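Local coordinates for protein hypothetical aspartyl-tRNA synthetase (Sulfolobus tokodaii, PDB 1WYD) that probably attaches aspartate to both tRNA(Asp) and tRNA(Asn), first activating the amino acid with ATP and then transferring it to the acceptor end, at residues B[100-105]-B[121-126]; B[135-140]-B[403-408]. One frame throughout, in Å; residues are numbered along the deposited sequence.

Interaction 1. Residues B[100-105]-B[121-126]; sequences APLPLD and RVLDLR
Leu104 and Leu123 touch at the roots of their side chains, CB of Leu104 lying 4.0 Å from CB of Leu123, where the irregular segment 100-105 runs closest to the short helix 121-125. From there Leu104 reaches past its partner onto the next residue of the helix. A chi1 of -166° sets its CG anti to the backbone N, and beyond it CD1 comes to rest 3.8 Å from CB of Asp124. The other methyl, CD2, lies over the peptide joining Leu123 to Asp124, 3.9 Å from the carbonyl carbon of Leu123. Leu123 in turn reaches back to the residue before Leu104: its CD1 touches the ring of Pro103, 3.9 Å from Pro103 CD and equally near CG, the two side chains crossing at about a right angle. An alanine in place of Leu104 would probably open a gap over the Leu123-Asp124 peptide and deprive the Asp124 methylene of its contact with CD1.

The packing thins toward Leu102, whose CD2 is 4.5 Å from Leu123 CD1. Pro103 and Asp105 remain exposed for much of their surface, although Tyr389 of the second subunit packs against Leu102 and Pro103. The carboxylate of Asp124 is engaged apart from the leucines: OD2 forms a salt bridge with Arg121 NH1 at 2.9 Å, weak as a hydrogen bond, while OD1 pairs with Arg127. Purely apolar across the segments, the contact seats a linker on a helix: residues 100-105 follow the last strand of the OB-fold domain and lead into the class II synthetase catalytic domain, an arrangement characteristic of the hinge region of aspartyl-tRNA synthetases.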
loop_
_atom_site.group_PDB
_atom_site.type_symbol
_atom_site.label_atom_id
_atom_site.label_comp_id
_atom_site.label_asym_id
_atom_site.label_seq_id
_atom_site.Cartn_x
_atom_site.Cartn_y
_atom_site.Cartn_z
ATOM N N ALA B 100 33.311 15.016 -7.249
ATOM C CA ALA B 100 33.696 14.615 -8.593
ATOM C C ALA B 100 35.004 13.859 -8.451
ATOM O O ALA B 100 35.781 14.179 -7.558
ATOM C CB ALA B 100 33.879 15.834 -9.452
ATOM N N PRO B 101 35.238 12.852 -9.296
ATOM C CA PRO B 101 34.275 12.426 -10.311
ATOM C C PRO B 101 33.232 11.520 -9.687
ATOM O O PRO B 101 33.374 11.097 -8.523
ATOM C CB PRO B 101 35.143 11.589 -11.249
ATOM C CG PRO B 101 36.113 10.916 -10.303
ATOM C CD PRO B 101 36.462 12.034 -9.337
ATOM N N LEU B 102 32.218 11.191 -10.478
ATOM C CA LEU B 102 31.144 10.293 -10.063
ATOM C C LEU B 102 31.639 8.861 -10.075
ATOM O O LEU B 102 32.441 8.481 -10.939
ATOM C CB LEU B 102 29.971 10.386 -11.027
ATOM C CG LEU B 102 29.071 11.615 -11.032
ATOM C CD1 LEU B 102 27.869 11.284 -11.918
ATOM C CD2 LEU B 102 28.605 12.037 -9.644
ATOM N N PRO B 103 31.160 8.070 -9.125
ATOM C CA PRO B 103 31.444 6.635 -9.113
ATOM C C PRO B 103 30.519 5.869 -10.070
ATOM O O PRO B 103 30.794 4.715 -10.417
ATOM C CB PRO B 103 31.169 6.237 -7.656
ATOM C CG PRO B 103 30.107 7.247 -7.180
ATOM C CD PRO B 103 30.339 8.494 -7.973
ATOM N N LEU B 104 29.419 6.490 -10.465
ATOM C CA LEU B 104 28.526 5.872 -11.431
ATOM C C LEU B 104 28.037 6.940 -12.389
ATOM O O LEU B 104 27.662 8.029 -11.965
ATOM C CB LEU B 104 27.352 5.187 -10.712
ATOM C CG LEU B 104 26.500 4.214 -11.515
ATOM C CD1 LEU B 104 25.927 3.178 -10.565
ATOM C CD2 LEU B 104 25.363 4.920 -12.322
ATOM N N ASP B 105 28.022 6.613 -13.677
ATOM C CA ASP B 105 27.615 7.556 -14.712
ATOM C C ASP B 105 26.125 7.532 -14.978
ATOM O O ASP B 105 25.599 6.572 -15.553
ATOM C CB ASP B 105 28.397 7.309 -16.007
ATOM C CG ASP B 105 29.835 7.795 -15.912
ATOM O OD1 ASP B 105 30.087 8.880 -15.301
ATOM O OD2 ASP B 105 30.793 7.155 -16.409
ATOM N N ARG B 121 23.262 3.258 -5.678
ATOM C CA ARG B 121 21.958 2.912 -6.188
ATOM C C ARG B 121 21.176 4.143 -6.636
ATOM O O ARG B 121 20.504 4.119 -7.666
ATOM C CB ARG B 121 21.205 2.122 -5.124
ATOM C CG ARG B 121 19.898 1.618 -5.601
ATOM C CD ARG B 121 20.036 0.861 -6.882
ATOM N NE ARG B 121 19.058 -0.214 -6.905
ATOM C CZ ARG B 121 18.829 -0.985 -7.950
ATOM N NH1 ARG B 121 19.539 -0.835 -9.074
ATOM N NH2 ARG B 121 17.937 -1.956 -7.831
ATOM N N VAL B 122 21.281 5.214 -5.860
ATOM C CA VAL B 122 20.681 6.496 -6.214
ATOM C C VAL B 122 21.155 6.988 -7.581
ATOM O O VAL B 122 20.354 7.392 -8.426
ATOM C CB VAL B 122 20.935 7.525 -5.126
ATOM C CG1 VAL B 122 20.692 8.953 -5.628
ATOM C CG2 VAL B 122 20.030 7.227 -3.945
ATOM N N LEU B 123 22.450 6.922 -7.813
ATOM C CA LEU B 123 22.956 7.327 -9.086
ATOM C C LEU B 123 22.441 6.382 -10.156
ATOM O O LEU B 123 22.052 6.811 -11.237
ATOM C CB LEU B 123 24.498 7.395 -9.067
ATOM C CG LEU B 123 24.960 8.584 -8.227
ATOM C CD1 LEU B 123 26.470 8.512 -7.930
ATOM C CD2 LEU B 123 24.606 9.905 -8.885
ATOM N N ASP B 124 22.408 5.100 -9.839
ATOM C CA ASP B 124 21.883 4.140 -10.765
ATOM C C ASP B 124 20.392 4.360 -11.039
ATOM O O ASP B 124 19.988 4.306 -12.158
ATOM C CB ASP B 124 22.123 2.737 -10.254
ATOM C CG ASP B 124 21.716 1.689 -11.258
ATOM O OD1 ASP B 124 22.274 1.673 -12.393
ATOM O OD2 ASP B 124 20.845 0.835 -10.982
ATOM N N LEU B 125 19.597 4.612 -10.004
ATOM C CA LEU B 125 18.152 4.830 -10.124
ATOM C C LEU B 125 17.835 6.073 -10.936
ATOM O O LEU B 125 16.783 6.126 -11.603
ATOM C CB LEU B 125 17.530 5.027 -8.754
ATOM C CG LEU B 125 16.788 3.877 -8.073
ATOM C CD1 LEU B 125 16.932 2.524 -8.771
ATOM C CD2 LEU B 125 17.185 3.846 -6.576
ATOM N N ARG B 126 18.740 7.064 -10.874
ATOM C CA ARG B 126 18.535 8.297 -11.638
ATOM C C ARG B 126 18.577 8.103 -13.161
ATOM O O ARG B 126 18.216 8.992 -13.898
ATOM C CB ARG B 126 19.520 9.384 -11.237
ATOM C CG ARG B 126 19.215 10.023 -9.927
ATOM C CD ARG B 126 20.220 11.108 -9.546
ATOM N NE ARG B 126 19.959 11.617 -8.187
ATOM C CZ ARG B 126 20.864 12.287 -7.441
ATOM N NH1 ARG B 126 22.102 12.564 -7.891
ATOM N NH2 ARG B 126 20.523 12.690 -6.243
#

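Interaction 2. Residues B[135-140]-B[403-408]; sequences KIQSLA and RLMVML
Met405 lays its thioether end against the backbone of helix 128-150 at Gln137, SD standing 3.6 Å from Gln137 CA. The side chain is bent at both chi2 (-74°) and chi3 (-56°), and the second bend turns the terminal methyl toward Ile136, where CE lies 3.8 Å from CG2. CE is also 3.7 Å from Gln137 N. Gln137 itself lies across the methionine at about a right angle: its CB is 3.8 Å from SD, and the extended chain continues until NE2 comes within 4.1 Å of Met405 CG. Ile136 thus has one branch on the sulfur end of Met405 and also meets the following turn of the other helix, with CG2 4.1 Å from Leu408 CB. Ala140, one turn further along its own helix, offers only a methyl, and CD1 of Leu408 reaches it at 3.8 Å.

These contacts bring together two helices whose short segments approach to 10.6 Å between axes and cross at 109°, not far from perpendicular, and the contact between them is confined to about one turn of each. Around them, Ile249 and Val250 of helix 235-256 pack on Leu408, while Ile253 of that helix and Leu264 of helix 258-264 touch Ile136. Ile417 covers Met405 from a loop. On the far side of helix 128-150, Ser138 OG is hydrogen-bonded to Glu155 N of the second subunit. Helix 401-409 follows strand 394-400 directly, and its Arg403, probably an ATP-binding residue, is hydrogen-bonded to Glu352 O and Phe218 O away from this interface. The buried apolar crossing therefore joins the long helix at the dimer interface, consistent with motif 1, to the helix bearing the motif 3 arginine, as in the catalytic domain of class II aminoacyl-tRNA synthetases.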
loop_
_atom_site.group_PDB
_atom_site.type_symbol
_atom_site.label_atom_id
_atom_site.label_comp_id
_atom_site.label_asym_id
_atom_site.label_seq_id
_atom_site.Cartn_x
_atom_site.Cartn_y
_atom_site.Cartn_z
ATOM N N LYS B 135 8.400 4.959 -12.451
ATOM C CA LYS B 135 7.154 5.569 -12.927
ATOM C C LYS B 135 6.070 4.570 -13.321
ATOM O O LYS B 135 4.913 4.748 -12.961
ATOM C CB LYS B 135 7.439 6.577 -14.032
ATOM C CG LYS B 135 7.987 7.868 -13.463
ATOM C CD LYS B 135 8.250 8.963 -14.514
ATOM C CE LYS B 135 9.551 8.766 -15.224
ATOM N NZ LYS B 135 9.930 9.994 -16.035
ATOM N N ILE B 136 6.452 3.495 -14.002
ATOM C CA ILE B 136 5.486 2.509 -14.506
ATOM C C ILE B 136 4.858 1.720 -13.373
ATOM O O ILE B 136 3.655 1.389 -13.432
ATOM C CB ILE B 136 6.161 1.557 -15.533
ATOM C CG1 ILE B 136 6.291 2.257 -16.887
ATOM C CG2 ILE B 136 5.411 0.226 -15.703
ATOM C CD1 ILE B 136 7.128 1.466 -17.897
ATOM N N GLN B 137 5.682 1.362 -12.378
ATOM C CA GLN B 137 5.204 0.675 -11.211
ATOM C C GLN B 137 4.085 1.468 -10.547
ATOM O O GLN B 137 3.105 0.890 -10.121
ATOM C CB GLN B 137 6.359 0.451 -10.196
ATOM C CG GLN B 137 5.992 -0.545 -9.114
ATOM C CD GLN B 137 7.141 -0.918 -8.147
ATOM O OE1 GLN B 137 7.414 -0.206 -7.189
ATOM N NE2 GLN B 137 7.746 -2.058 -8.376
ATOM N N SER B 138 4.223 2.790 -10.477
ATOM C CA SER B 138 3.288 3.619 -9.739
ATOM C C SER B 138 1.949 3.680 -10.464
ATOM O O SER B 138 0.861 3.647 -9.842
ATOM C CB SER B 138 3.848 5.041 -9.568
ATOM O OG SER B 138 2.891 5.887 -8.922
ATOM N N LEU B 139 2.050 3.730 -11.787
ATOM C CA LEU B 139 0.909 3.740 -12.678
ATOM C C LEU B 139 0.296 2.371 -12.640
ATOM O O LEU B 139 -0.911 2.222 -12.837
ATOM C CB LEU B 139 1.418 4.017 -14.094
ATOM C CG LEU B 139 1.127 5.270 -14.922
ATOM C CD1 LEU B 139 0.799 6.555 -14.122
ATOM C CD2 LEU B 139 2.266 5.483 -15.991
ATOM N N ALA B 140 1.113 1.335 -12.419
ATOM C CA ALA B 140 0.542 0.007 -12.429
ATOM C C ALA B 140 -0.322 -0.212 -11.184
ATOM O O ALA B 140 -1.296 -0.959 -11.208
ATOM C CB ALA B 140 1.615 -1.020 -12.524
ATOM N N ARG B 403 7.278 -9.210 -10.411
ATOM C CA ARG B 403 7.122 -10.139 -11.496
ATOM C C ARG B 403 6.217 -9.509 -12.564
ATOM O O ARG B 403 6.528 -9.585 -13.745
ATOM C CB ARG B 403 6.529 -11.449 -11.007
ATOM C CG ARG B 403 7.525 -12.515 -10.827
ATOM C CD ARG B 403 7.219 -13.310 -9.619
ATOM N NE ARG B 403 8.291 -14.228 -9.259
ATOM C CZ ARG B 403 8.293 -15.499 -9.622
ATOM N NH1 ARG B 403 7.298 -15.979 -10.382
ATOM N NH2 ARG B 403 9.283 -16.288 -9.255
ATOM N N LEU B 404 5.126 -8.859 -12.144
ATOM C CA LEU B 404 4.213 -8.156 -13.071
ATOM C C LEU B 404 5.001 -7.087 -13.781
ATOM O O LEU B 404 4.753 -6.790 -14.930
ATOM C CB LEU B 404 3.033 -7.510 -12.336
ATOM C CG LEU B 404 2.235 -6.393 -13.030
ATOM C CD1 LEU B 404 1.394 -6.913 -14.290
ATOM C CD2 LEU B 404 1.345 -5.655 -12.019
ATOM N N MET B 405 6.011 -6.540 -13.112
ATOM C CA MET B 405 6.788 -5.511 -13.780
ATOM C C MET B 405 7.588 -5.995 -15.022
ATOM O O MET B 405 7.788 -5.213 -15.958
ATOM C CB MET B 405 7.643 -4.772 -12.784
ATOM C CG MET B 405 6.816 -3.847 -11.907
ATOM S SD MET B 405 6.262 -2.348 -12.795
ATOM C CE MET B 405 7.725 -1.611 -13.383
ATOM N N VAL B 406 8.004 -7.274 -15.025
ATOM C CA VAL B 406 8.669 -7.888 -16.174
ATOM C C VAL B 406 7.773 -7.828 -17.409
ATOM O O VAL B 406 8.224 -7.490 -18.518
ATOM C CB VAL B 406 8.994 -9.356 -15.919
ATOM C CG1 VAL B 406 9.540 -10.019 -17.178
ATOM C CG2 VAL B 406 9.991 -9.494 -14.753
ATOM N N MET B 407 6.497 -8.150 -17.216
ATOM C CA MET B 407 5.508 -8.068 -18.279
ATOM C C MET B 407 5.277 -6.603 -18.717
ATOM O O MET B 407 4.887 -6.327 -19.856
ATOM C CB MET B 407 4.210 -8.778 -17.801
ATOM C CG MET B 407 3.018 -8.612 -18.707
ATOM S SD MET B 407 1.489 -9.165 -17.920
ATOM C CE MET B 407 0.669 -9.660 -19.436
ATOM N N LEU B 408 5.525 -5.655 -17.833
ATOM C CA LEU B 408 5.289 -4.256 -18.185
ATOM C C LEU B 408 6.506 -3.449 -18.622
ATOM O O LEU B 408 6.356 -2.274 -18.986
ATOM C CB LEU B 408 4.563 -3.508 -17.064
ATOM C CG LEU B 408 3.260 -4.093 -16.536
ATOM C CD1 LEU B 408 2.902 -3.284 -15.327
ATOM C CD2 LEU B 408 2.145 -3.953 -17.617
#

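In the fold
The two contacts come in series along the chain: interaction 1 closes within residues 100-126 before interaction 2 opens at residue 135 and reaches across more than 260 residues to helix 401-409. Their centres are 23 Å apart and their nearest atoms about 9 Å, without touching. Helix 121-125 of the first and helix 128-150 of the second are consecutive helices, so one run of chain leads from the linker that follows the OB-fold domain in sequence into the core of the catalytic domain. Interaction 1 is peripheral and partly buried, interaction 2 buried near the centre of the chain. Both adjoin the second subunit, placing this path from the OB-fold domain to the catalytic core beside the homodimer interface.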